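Local coordinates for protein Tv2483 (Treponema vincentii, PDB 6DET) that binds L-arginine with high selectivity and probably delivers it to an ABC transporter as a treponemal solute-binding lipoprotein, at residues Y113-K124 against I214-Q225. Numbering follows the deposited sequence.
Sequences YRMCTPYLQNAK and ISTEYYTFAFRQ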
loop_
_atom_site.group_PDB
_atom_site.type_symbol
_atom_site.label_atom_id
_atom_site.label_comp_id
_atom_site.label_asym_id
_atom_site.label_seq_id
_atom_site.Cartn_x
_atom_site.Cartn_y
_atom_site.Cartn_z
ATOM N N TYR A 113 1.319 0.361 -15.240
ATOM C CA TYR A 113 1.190 -0.945 -14.610
ATOM C C TYR A 113 -0.114 -1.591 -15.029
ATOM O O TYR A 113 -1.101 -0.899 -15.328
ATOM C CB TYR A 113 1.169 -0.857 -13.070
ATOM C CG TYR A 113 2.347 -0.178 -12.400
ATOM C CD1 TYR A 113 3.451 -0.914 -11.999
ATOM C CD2 TYR A 113 2.325 1.188 -12.105
ATOM C CE1 TYR A 113 4.504 -0.326 -11.350
ATOM C CE2 TYR A 113 3.382 1.792 -11.467
ATOM C CZ TYR A 113 4.472 1.031 -11.087
ATOM O OH TYR A 113 5.535 1.622 -10.433
ATOM N N ARG A 114 -0.115 -2.925 -15.006
ATOM C CA ARG A 114 -1.335 -3.721 -15.055
ATOM C C ARG A 114 -1.706 -4.050 -13.618
ATOM O O ARG A 114 -0.908 -4.641 -12.893
ATOM C CB ARG A 114 -1.138 -5.011 -15.860
ATOM C CG ARG A 114 -2.412 -5.894 -15.920
ATOM C CD ARG A 114 -2.216 -7.127 -16.791
ATOM N NE ARG A 114 -1.976 -6.769 -18.185
ATOM C CZ ARG A 114 -2.916 -6.657 -19.113
ATOM N NH1 ARG A 114 -4.198 -6.877 -18.806
ATOM N NH2 ARG A 114 -2.573 -6.314 -20.347
ATOM N N MET A 115 -2.888 -3.640 -13.185
ATOM C CA MET A 115 -3.258 -3.782 -11.785
ATOM C C MET A 115 -4.404 -4.780 -11.648
ATOM O O MET A 115 -5.291 -4.854 -12.511
ATOM C CB MET A 115 -3.606 -2.409 -11.187
ATOM C CG MET A 115 -2.345 -1.526 -11.117
ATOM S SD MET A 115 -2.536 0.196 -10.566
ATOM C CE MET A 115 -3.267 0.888 -12.028
ATOM N N CYS A 116 -4.356 -5.598 -10.602
ATOM C CA CYS A 116 -5.394 -6.602 -10.452
ATOM C C CYS A 116 -6.583 -5.989 -9.724
ATOM O O CYS A 116 -6.497 -4.900 -9.153
ATOM C CB CYS A 116 -4.882 -7.820 -9.698
ATOM S SG CYS A 116 -4.624 -7.524 -7.944
ATOM N N THR A 117 -7.698 -6.709 -9.756
ATOM C CA THR A 117 -8.926 -6.208 -9.193
ATOM C C THR A 117 -8.658 -5.762 -7.744
ATOM O O THR A 117 -7.985 -6.480 -6.995
ATOM C CB THR A 117 -10.019 -7.263 -9.265
ATOM O OG1 THR A 117 -11.253 -6.675 -8.814
ATOM C CG2 THR A 117 -9.653 -8.455 -8.435
ATOM N N PRO A 118 -9.110 -4.579 -7.356
ATOM C CA PRO A 118 -8.773 -4.054 -6.019
ATOM C C PRO A 118 -9.226 -4.951 -4.879
ATOM O O PRO A 118 -10.271 -5.599 -4.938
ATOM C CB PRO A 118 -9.506 -2.714 -5.986
ATOM C CG PRO A 118 -9.530 -2.280 -7.400
ATOM C CD PRO A 118 -9.626 -3.525 -8.242
ATOM N N TYR A 119 -8.430 -4.956 -3.797
ATOM C CA TYR A 119 -8.697 -5.863 -2.695
ATOM C C TYR A 119 -8.974 -5.143 -1.375
ATOM O O TYR A 119 -9.538 -5.770 -0.465
ATOM C CB TYR A 119 -7.531 -6.878 -2.548
ATOM C CG TYR A 119 -6.224 -6.305 -1.967
ATOM C CD1 TYR A 119 -5.410 -5.443 -2.728
ATOM C CD2 TYR A 119 -5.776 -6.696 -0.716
ATOM C CE1 TYR A 119 -4.203 -4.927 -2.203
ATOM C CE2 TYR A 119 -4.567 -6.178 -0.178
ATOM C CZ TYR A 119 -3.805 -5.304 -0.932
ATOM O OH TYR A 119 -2.619 -4.804 -0.408
ATOM N N LEU A 120 -8.643 -3.853 -1.263
ATOM C CA LEU A 120 -8.958 -3.036 -0.087
ATOM C C LEU A 120 -9.277 -1.620 -0.528
ATOM O O LEU A 120 -8.768 -1.164 -1.555
ATOM C CB LEU A 120 -7.791 -2.951 0.913
ATOM C CG LEU A 120 -7.399 -4.200 1.708
ATOM C CD1 LEU A 120 -6.090 -3.998 2.470
ATOM C CD2 LEU A 120 -8.566 -4.564 2.650
ATOM N N GLN A 121 -10.127 -0.924 0.259
ATOM C CA GLN A 121 -10.258 0.522 0.169
ATOM C C GLN A 121 -9.246 1.174 1.091
ATOM O O GLN A 121 -8.842 0.600 2.104
ATOM C CB GLN A 121 -11.652 1.002 0.580
ATOM C CG GLN A 121 -12.684 0.812 -0.459
ATOM C CD GLN A 121 -13.984 1.387 0.028
ATOM O OE1 GLN A 121 -14.586 0.837 0.938
ATOM N NE2 GLN A 121 -14.361 2.540 -0.499
ATOM N N ASN A 122 -8.828 2.373 0.722
ATOM C CA ASN A 122 -7.925 3.142 1.559
ATOM C C ASN A 122 -8.261 4.614 1.409
ATOM O O ASN A 122 -8.988 5.028 0.496
ATOM C CB ASN A 122 -6.469 2.880 1.181
ATOM C CG ASN A 122 -5.514 3.704 2.002
ATOM O OD1 ASN A 122 -5.459 3.559 3.237
ATOM N ND2 ASN A 122 -4.763 4.583 1.331
ATOM N N ALA A 123 -7.749 5.399 2.347
ATOM C CA ALA A 123 -7.829 6.837 2.272
ATOM C C ALA A 123 -6.508 7.377 2.794
ATOM O O ALA A 123 -5.933 6.803 3.717
ATOM C CB ALA A 123 -8.965 7.384 3.115
ATOM N N LYS A 124 -6.027 8.449 2.180
ATOM C CA LYS A 124 -4.907 9.196 2.726
ATOM C C LYS A 124 -5.463 10.181 3.743
ATOM O O LYS A 124 -6.422 10.893 3.464
ATOM C CB LYS A 124 -4.168 9.923 1.624
ATOM C CG LYS A 124 -3.192 8.954 0.897
ATOM C CD LYS A 124 -2.484 9.588 -0.264
ATOM C CE LYS A 124 -1.505 8.614 -0.916
ATOM N NZ LYS A 124 -1.976 7.197 -0.916
ATOM N N ILE A 214 -7.802 13.345 2.527
ATOM C CA ILE A 214 -7.419 14.026 1.289
ATOM C C ILE A 214 -7.561 13.150 0.054
ATOM O O ILE A 214 -7.390 13.654 -1.067
ATOM C CB ILE A 214 -5.982 14.588 1.358
ATOM C CG1 ILE A 214 -4.963 13.488 1.633
ATOM C CG2 ILE A 214 -5.902 15.660 2.439
ATOM C CD1 ILE A 214 -3.496 13.995 1.563
ATOM N N SER A 215 -7.860 11.865 0.212
ATOM C CA SER A 215 -8.058 11.003 -0.931
ATOM C C SER A 215 -8.926 9.832 -0.512
ATOM O O SER A 215 -8.953 9.439 0.653
ATOM C CB SER A 215 -6.733 10.478 -1.473
ATOM O OG SER A 215 -6.377 9.333 -0.730
ATOM N N THR A 216 -9.604 9.248 -1.492
ATOM C CA THR A 216 -10.244 7.960 -1.311
ATOM C C THR A 216 -9.764 7.073 -2.447
ATOM O O THR A 216 -9.707 7.520 -3.599
ATOM C CB THR A 216 -11.777 8.083 -1.275
ATOM O OG1 THR A 216 -12.354 6.782 -1.289
ATOM C CG2 THR A 216 -12.280 8.856 -2.447
ATOM N N GLU A 217 -9.357 5.853 -2.109
ATOM C CA GLU A 217 -8.507 5.057 -2.989
ATOM C C GLU A 217 -8.886 3.594 -2.886
ATOM O O GLU A 217 -9.602 3.168 -1.970
ATOM C CB GLU A 217 -6.997 5.138 -2.617
ATOM C CG GLU A 217 -6.432 6.476 -2.406
ATOM C CD GLU A 217 -4.977 6.468 -1.894
ATOM O OE1 GLU A 217 -4.407 7.578 -1.848
ATOM O OE2 GLU A 217 -4.426 5.428 -1.454
ATOM N N TYR A 218 -8.302 2.821 -3.798
ATOM C CA TYR A 218 -8.252 1.376 -3.737
ATOM C C TYR A 218 -6.808 0.915 -3.765
ATOM O O TYR A 218 -5.960 1.549 -4.404
ATOM C CB TYR A 218 -8.957 0.726 -4.914
ATOM C CG TYR A 218 -10.345 1.274 -5.099
ATOM C CD1 TYR A 218 -11.386 0.845 -4.291
ATOM C CD2 TYR A 218 -10.608 2.230 -6.071
ATOM C CE1 TYR A 218 -12.658 1.359 -4.452
ATOM C CE2 TYR A 218 -11.876 2.743 -6.241
ATOM C CZ TYR A 218 -12.899 2.307 -5.429
ATOM O OH TYR A 218 -14.168 2.820 -5.596
ATOM N N TYR A 219 -6.549 -0.166 -3.046
ATOM C CA TYR A 219 -5.281 -0.874 -3.095
ATOM C C TYR A 219 -5.404 -1.992 -4.124
ATOM O O TYR A 219 -6.477 -2.581 -4.289
ATOM C CB TYR A 219 -4.944 -1.508 -1.750
ATOM C CG TYR A 219 -4.354 -0.589 -0.668
ATOM C CD1 TYR A 219 -3.894 0.677 -0.963
ATOM C CD2 TYR A 219 -4.201 -1.078 0.606
ATOM C CE1 TYR A 219 -3.272 1.475 0.061
ATOM C CE2 TYR A 219 -3.617 -0.319 1.622
ATOM C CZ TYR A 219 -3.161 0.946 1.332
ATOM O OH TYR A 219 -2.527 1.660 2.336
ATOM N N THR A 220 -4.284 -2.311 -4.753
ATOM C CA THR A 220 -4.198 -3.378 -5.744
ATOM C C THR A 220 -2.849 -4.068 -5.596
ATOM O O THR A 220 -2.037 -3.731 -4.710
ATOM C CB THR A 220 -4.402 -2.805 -7.159
ATOM O OG1 THR A 220 -4.429 -3.854 -8.143
ATOM C CG2 THR A 220 -3.305 -1.837 -7.519
ATOM N N PHE A 221 -2.599 -5.049 -6.470
ATOM C CA PHE A 221 -1.273 -5.610 -6.671
ATOM C C PHE A 221 -0.873 -5.286 -8.105
ATOM O O PHE A 221 -1.675 -5.490 -9.029
ATOM C CB PHE A 221 -1.256 -7.110 -6.420
ATOM C CG PHE A 221 -1.771 -7.504 -5.089
ATOM C CD1 PHE A 221 -1.275 -6.901 -3.921
ATOM C CD2 PHE A 221 -2.760 -8.458 -4.973
ATOM C CE1 PHE A 221 -1.786 -7.279 -2.700
ATOM C CE2 PHE A 221 -3.254 -8.826 -3.745
ATOM C CZ PHE A 221 -2.763 -8.234 -2.614
ATOM N N ALA A 222 0.325 -4.725 -8.281
ATOM C CA ALA A 222 0.770 -4.166 -9.562
ATOM C C ALA A 222 1.684 -5.145 -10.303
ATOM O O ALA A 222 2.612 -5.706 -9.708
ATOM C CB ALA A 222 1.517 -2.847 -9.343
ATOM N N PHE A 223 1.455 -5.282 -11.612
ATOM C CA PHE A 223 2.174 -6.213 -12.476
ATOM C C PHE A 223 2.686 -5.468 -13.694
ATOM O O PHE A 223 2.258 -4.349 -13.988
ATOM C CB PHE A 223 1.264 -7.367 -12.927
ATOM C CG PHE A 223 0.871 -8.278 -11.818
ATOM C CD1 PHE A 223 -0.113 -7.889 -10.921
ATOM C CD2 PHE A 223 1.479 -9.505 -11.654
ATOM C CE1 PHE A 223 -0.479 -8.701 -9.895
ATOM C CE2 PHE A 223 1.114 -10.323 -10.601
ATOM C CZ PHE A 223 0.129 -9.886 -9.708
ATOM N N ARG A 224 3.579 -6.119 -14.448
ATOM C CA ARG A 224 4.035 -5.528 -15.692
ATOM C C ARG A 224 2.858 -5.393 -16.644
ATOM O O ARG A 224 1.950 -6.220 -16.650
ATOM C CB ARG A 224 5.107 -6.405 -16.352
ATOM C CG ARG A 224 6.487 -6.311 -15.700
ATOM C CD ARG A 224 7.492 -7.326 -16.317
ATOM N NE ARG A 224 7.171 -8.671 -15.871
ATOM C CZ ARG A 224 7.669 -9.255 -14.789
ATOM N NH1 ARG A 224 8.555 -8.625 -14.024
ATOM N NH2 ARG A 224 7.271 -10.482 -14.468
ATOM N N GLN A 225 2.904 -4.348 -17.475
ATOM C CA GLN A 225 1.769 -4.006 -18.330
ATOM C C GLN A 225 1.356 -5.166 -19.227
ATOM O O GLN A 225 0.160 -5.443 -19.394
ATOM C CB GLN A 225 2.117 -2.786 -19.187
ATOM C CG GLN A 225 2.243 -1.521 -18.381
ATOM C CD GLN A 225 2.889 -0.404 -19.151
ATOM O OE1 GLN A 225 4.097 -0.427 -19.423
ATOM N NE2 GLN A 225 2.091 0.581 -19.525
HETATM O O HOH W 1 -0.754 -3.991 -2.275
HETATM O O HOH W 2 -12.226 4.186 -1.804
#
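Glu217 accepts bonds from Lys124 and Asn122 where strand 215-223 runs antiparallel to residues 121-124. Lys124 NZ forms a salt bridge with Glu217 OE1 at 2.6 Å, on the syn lone pair. The same oxygen takes Ser215 OG from above the carboxylate plane. Glu217 OE2 accepts Asn122 ND2 at 2.9 Å, also from above that plane, and Ser104 is a further partner. Asn122 CB sits over one face of the Tyr219 ring, 3.9 Å from its centroid. Asn122 OD1 is satisfied by Ile195 N. Ser215 N is buried without a partner in the model. Paired backbone bonds join Asn122 to Glu217 and Arg114 to Phe223. Between these pairs the chain bulges at Thr117, while Cys116 N and Tyr119 N still bond to Phe221 O and Tyr219 O. Thr220 OG1 donates to Cys116 O at 2.5 Å. The Tyr119 and Phe221 rings form an offset stack, planes at 30°. A water donates to both Tyr119 OH and Thr220 O; Asp62 also bonds that hydroxyl. These strands are consistent with the crossovers linking the two lobes of family 3 solute-binding proteins. Tyr219 touches the bound arginine. Asp193 holds both Tyr219 OH and Lys124 NZ, so the pocket tyrosine and a buried lysine share one acid.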